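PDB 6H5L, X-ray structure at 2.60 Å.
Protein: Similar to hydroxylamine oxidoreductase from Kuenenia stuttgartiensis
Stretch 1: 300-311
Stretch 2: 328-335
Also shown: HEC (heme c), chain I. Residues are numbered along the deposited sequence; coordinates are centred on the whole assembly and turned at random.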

# COMPACT_ATOMS: atom_id res chain seq x y z
N GLY A 300 21.15 -44.47 -7.47
CA GLY A 300 21.20 -45.40 -6.35
C GLY A 300 22.39 -46.34 -6.43
O GLY A 300 22.75 -46.84 -7.50
N ILE A 301 23.01 -46.57 -5.27
CA ILE A 301 24.18 -47.44 -5.14
C ILE A 301 23.93 -48.58 -4.17
O ILE A 301 24.13 -49.76 -4.51
CB ILE A 301 25.45 -46.65 -4.73
CG1 ILE A 301 25.77 -45.56 -5.78
CG2 ILE A 301 26.63 -47.58 -4.52
CD1 ILE A 301 26.92 -44.64 -5.38
N TRP A 302 23.53 -48.24 -2.96
CA TRP A 302 23.25 -49.23 -1.90
C TRP A 302 21.77 -49.58 -1.96
O TRP A 302 21.34 -50.28 -1.12
CB TRP A 302 23.59 -48.69 -0.52
CG TRP A 302 25.04 -48.61 -0.18
CD1 TRP A 302 25.81 -47.50 -0.19
CD2 TRP A 302 25.90 -49.68 0.24
NE1 TRP A 302 27.07 -47.79 0.20
CE2 TRP A 302 27.17 -49.12 0.46
CE3 TRP A 302 25.73 -51.04 0.45
CZ2 TRP A 302 28.25 -49.87 0.88
CZ3 TRP A 302 26.80 -51.79 0.86
CH2 TRP A 302 28.05 -51.21 1.07
N ARG A 303 21.13 -49.24 -3.07
CA ARG A 303 19.69 -49.23 -3.35
C ARG A 303 18.84 -49.38 -2.09
O ARG A 303 18.66 -48.41 -1.45
CB ARG A 303 19.44 -50.34 -4.36
CG ARG A 303 20.38 -50.29 -5.55
CD ARG A 303 20.17 -49.18 -6.53
NE ARG A 303 18.80 -49.09 -6.95
CZ ARG A 303 18.28 -49.57 -8.05
NH1 ARG A 303 18.99 -50.27 -8.89
NH2 ARG A 303 17.02 -49.34 -8.32
N MET A 304 18.50 -50.57 -1.66
CA MET A 304 17.59 -50.66 -0.53
C MET A 304 18.31 -50.92 0.79
O MET A 304 17.71 -50.70 1.85
CB MET A 304 16.54 -51.75 -0.77
CG MET A 304 15.34 -51.68 0.18
SD MET A 304 13.99 -52.81 -0.23
CE MET A 304 12.85 -52.50 1.13
N GLY A 305 19.57 -51.33 0.74
CA GLY A 305 20.29 -51.76 1.92
C GLY A 305 20.18 -53.24 2.19
O GLY A 305 20.71 -53.71 3.20
N THR A 306 19.50 -53.99 1.32
CA THR A 306 19.30 -55.42 1.50
C THR A 306 20.26 -56.27 0.69
O THR A 306 20.74 -57.29 1.18
CB THR A 306 17.86 -55.80 1.13
OG1 THR A 306 17.59 -55.38 -0.21
CG2 THR A 306 16.88 -55.13 2.07
N VAL A 307 20.54 -55.87 -0.55
CA VAL A 307 21.42 -56.68 -1.41
C VAL A 307 22.84 -56.63 -0.87
O VAL A 307 23.38 -55.53 -0.65
CB VAL A 307 21.35 -56.17 -2.85
CG1 VAL A 307 22.36 -56.92 -3.71
CG2 VAL A 307 19.95 -56.34 -3.41
N PRO A 308 23.48 -57.77 -0.63
CA PRO A 308 24.83 -57.76 -0.06
C PRO A 308 25.84 -57.19 -1.04
O PRO A 308 25.76 -57.45 -2.25
CB PRO A 308 25.11 -59.24 0.22
CG PRO A 308 23.77 -59.92 0.16
CD PRO A 308 22.98 -59.14 -0.83
N PRO A 309 26.80 -56.40 -0.57
CA PRO A 309 27.87 -55.93 -1.45
C PRO A 309 28.88 -57.03 -1.75
O PRO A 309 29.17 -57.88 -0.91
CB PRO A 309 28.52 -54.80 -0.65
CG PRO A 309 28.26 -55.16 0.78
CD PRO A 309 26.90 -55.82 0.78
N SER A 310 29.41 -57.01 -2.98
CA SER A 310 30.41 -57.99 -3.40
C SER A 310 31.78 -57.74 -2.78
O SER A 310 32.67 -58.59 -2.94
CB SER A 310 30.54 -58.00 -4.92
OG SER A 310 31.10 -56.78 -5.40
N ASN A 311 31.97 -56.62 -2.10
CA ASN A 311 33.26 -56.26 -1.52
C ASN A 311 33.47 -56.86 -0.14
O ASN A 311 34.34 -56.39 0.60
CB ASN A 311 33.40 -54.74 -1.47
CG ASN A 311 32.86 -54.06 -2.71
OD1 ASN A 311 31.72 -53.60 -2.73
ND2 ASN A 311 33.68 -53.99 -3.76
FE HEC I . 17.68 -40.00 -0.04
CHA HEC I . 19.32 -42.94 -0.30
CHB HEC I . 14.65 -41.63 -0.28
CHC HEC I . 16.01 -37.06 0.54
CHD HEC I . 20.61 -38.22 -0.45
NA HEC I . 17.08 -41.94 -0.15
C1A HEC I . 17.95 -42.97 -0.44
C2A HEC I . 17.15 -44.08 -0.92
C3A HEC I . 15.87 -43.72 -0.91
C4A HEC I . 15.79 -42.37 -0.43
CMA HEC I . 14.67 -44.60 -1.34
CAA HEC I . 17.70 -45.45 -1.36
CBA HEC I . 18.06 -45.38 -2.84
CGA HEC I . 19.53 -45.07 -2.97
O1A HEC I . 19.87 -43.98 -3.49
O2A HEC I . 20.36 -45.91 -2.54
NB HEC I . 15.69 -39.44 0.05
C1B HEC I . 14.61 -40.29 0.04
C2B HEC I . 13.43 -39.54 0.43
C3B HEC I . 13.80 -38.28 0.64
C4B HEC I . 15.23 -38.19 0.42
CMB HEC I . 12.00 -40.11 0.51
CAB HEC I . 12.88 -37.12 1.07
CBB HEC I . 12.28 -37.34 2.48
NC HEC I . 18.20 -38.00 -0.02
C1C HEC I . 17.37 -36.96 0.33
C2C HEC I . 18.19 -35.80 0.60
C3C HEC I . 19.42 -36.07 0.17
C4C HEC I . 19.48 -37.49 -0.13
CMC HEC I . 17.63 -34.37 0.81
CAC HEC I . 20.63 -35.10 0.16
CBC HEC I . 21.07 -34.77 1.60
ND HEC I . 19.67 -40.50 -0.35
C1D HEC I . 20.72 -39.59 -0.44
C2D HEC I . 21.96 -40.33 -0.53
C3D HEC I . 21.56 -41.81 -0.48
C4D HEC I . 20.11 -41.82 -0.37
CMD HEC I . 23.39 -39.76 -0.65
CAD HEC I . 22.49 -43.04 -0.56
CBD HEC I . 22.84 -43.26 -2.02
CGD HEC I . 23.71 -44.49 -2.17
O1D HEC I . 24.93 -44.39 -1.92
O2D HEC I . 23.16 -45.56 -2.55
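Stretch 2 328-335: IADKIDIY

Stretch 2 lies along the second half of stretch 1 as an extended segment without regular secondary structure, and a single bridge, P309 with I332 (CA to CA 4.5 Å), fixes the register. From A329 to D333 the backbone stays extended; at I334 it turns to phi/psi -62/-35. The two stretches run the same way: V307 and P308 lie by D330 and K331, while N311 reaches D333 and I334.

In a parallel bridge the partner of P309 bonds to the carbonyl before it and the amide after it, so the prolines' lack of amide hydrogens costs nothing here. I332 answers both: its N donates to P308 O at 3.2 Å, and its O accepts from S310 N at 2.7 Å, the shorter and straighter bond. Two CA-H...O contacts fill in around them, K331 CA to P308 O and P309 CA to I332 O, each 3.2 Å. S310 OG adds a weak bond to I332 O at 3.3 Å, so that carbonyl takes both the amide and the hydroxyl of one serine.

Beyond the bridge, a side chain takes over the pairing. N311 uses both ends of its amide: OD1 accepts from I334 N at 2.9 Å, and ND2 donates to D333 OD1, also at 2.9 Å. The same D333 OD1 receives a weak bond from Y335 N at 3.5 Å, which ties the asparagine contact to the local turn of stretch 2. The Y335 ring presents its edge to N311, with CD2 3.8 Å from ND2.

Apolar packing lies alongside this polar line. I332, with the largest covered area, places CG1 3.8 Å from V307 CG1 and sends CD1 to within 3.3 Å of I301 O. V307 CG1 also lies 3.3 Å from D330 O. I334 points toward stretch 1 and covers one face of the W302 ring: its CD1 is 3.5 Å from the centroid of the six-membered ring, 12° off the normal, and its CG1 is 3.5 Å from W302 CZ2. I334 CD1 is also 3.8 Å from I301 CG2. K331 packs by its aliphatic part, CB 3.6 Å from S310 CB and CD 4.0 Å from P308 CB, while NZ is satisfied elsewhere in the structure.

I301 and W302, against which I334 packs, are themselves anchored to heme c, whose O2D accepts from I301 N at 2.9 Å and W302 N at 2.7 Å. W302 O is taken by G305 N at 2.8 Å.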

# COMPACT_ATOMS: atom_id res chain seq x y z
N ILE A 328 16.60 -62.16 -9.00
CA ILE A 328 17.06 -61.21 -7.99
C ILE A 328 18.42 -60.63 -8.39
O ILE A 328 19.18 -61.21 -9.18
CB ILE A 328 17.12 -61.85 -6.60
CG1 ILE A 328 18.19 -62.94 -6.55
CG2 ILE A 328 15.76 -62.43 -6.24
CD1 ILE A 328 18.32 -63.61 -5.19
N ALA A 329 18.71 -59.46 -7.84
CA ALA A 329 19.93 -58.75 -8.18
C ALA A 329 21.14 -59.43 -7.55
O ALA A 329 21.07 -60.00 -6.46
CB ALA A 329 19.85 -57.30 -7.70
N ASP A 330 22.27 -59.37 -8.26
CA ASP A 330 23.52 -59.92 -7.77
C ASP A 330 24.20 -58.93 -6.84
O ASP A 330 23.73 -57.81 -6.62
CB ASP A 330 24.43 -60.31 -8.94
CG ASP A 330 24.00 -59.69 -10.25
OD1 ASP A 330 23.03 -58.90 -10.26
OD2 ASP A 330 24.63 -60.00 -11.28
N LYS A 331 25.33 -59.34 -6.28
CA LYS A 331 26.02 -58.53 -5.28
C LYS A 331 26.50 -57.22 -5.88
O LYS A 331 27.06 -57.19 -6.98
CB LYS A 331 27.20 -59.31 -4.69
CG LYS A 331 26.80 -60.59 -3.96
CD LYS A 331 27.53 -60.71 -2.63
CE LYS A 331 28.51 -61.88 -2.62
NZ LYS A 331 27.80 -63.19 -2.67
N ILE A 332 26.26 -56.13 -5.16
CA ILE A 332 26.62 -54.79 -5.63
C ILE A 332 28.12 -54.59 -5.45
O ILE A 332 28.66 -54.81 -4.36
CB ILE A 332 25.82 -53.72 -4.88
CG1 ILE A 332 24.32 -53.99 -4.99
CG2 ILE A 332 26.15 -52.34 -5.42
CD1 ILE A 332 23.46 -53.02 -4.19
N ASP A 333 28.79 -54.15 -6.52
CA ASP A 333 30.20 -53.78 -6.45
C ASP A 333 30.27 -52.29 -6.14
O ASP A 333 30.07 -51.45 -7.03
CB ASP A 333 30.91 -54.13 -7.75
CG ASP A 333 32.42 -54.01 -7.65
OD1 ASP A 333 32.91 -53.67 -6.55
OD2 ASP A 333 33.11 -54.25 -8.66
N ILE A 334 30.55 -51.97 -4.88
CA ILE A 334 30.55 -50.57 -4.44
C ILE A 334 31.60 -49.77 -5.19
O ILE A 334 31.40 -48.59 -5.51
CB ILE A 334 30.74 -50.50 -2.92
CG1 ILE A 334 29.52 -51.08 -2.20
CG2 ILE A 334 31.00 -49.07 -2.46
CD1 ILE A 334 28.21 -50.47 -2.65
N TYR A 335 32.74 -50.39 -5.49
CA TYR A 335 33.86 -49.69 -6.11
C TYR A 335 34.01 -50.03 -7.59
O TYR A 335 35.12 -50.00 -8.13
CB TYR A 335 35.15 -50.00 -5.35
CG TYR A 335 35.08 -49.59 -3.90
CD1 TYR A 335 35.07 -48.25 -3.54
CD2 TYR A 335 35.00 -50.54 -2.89
CE1 TYR A 335 34.99 -47.87 -2.21
CE2 TYR A 335 34.92 -50.17 -1.56
CZ TYR A 335 34.92 -48.83 -1.23
OH TYR A 335 34.84 -48.45 0.09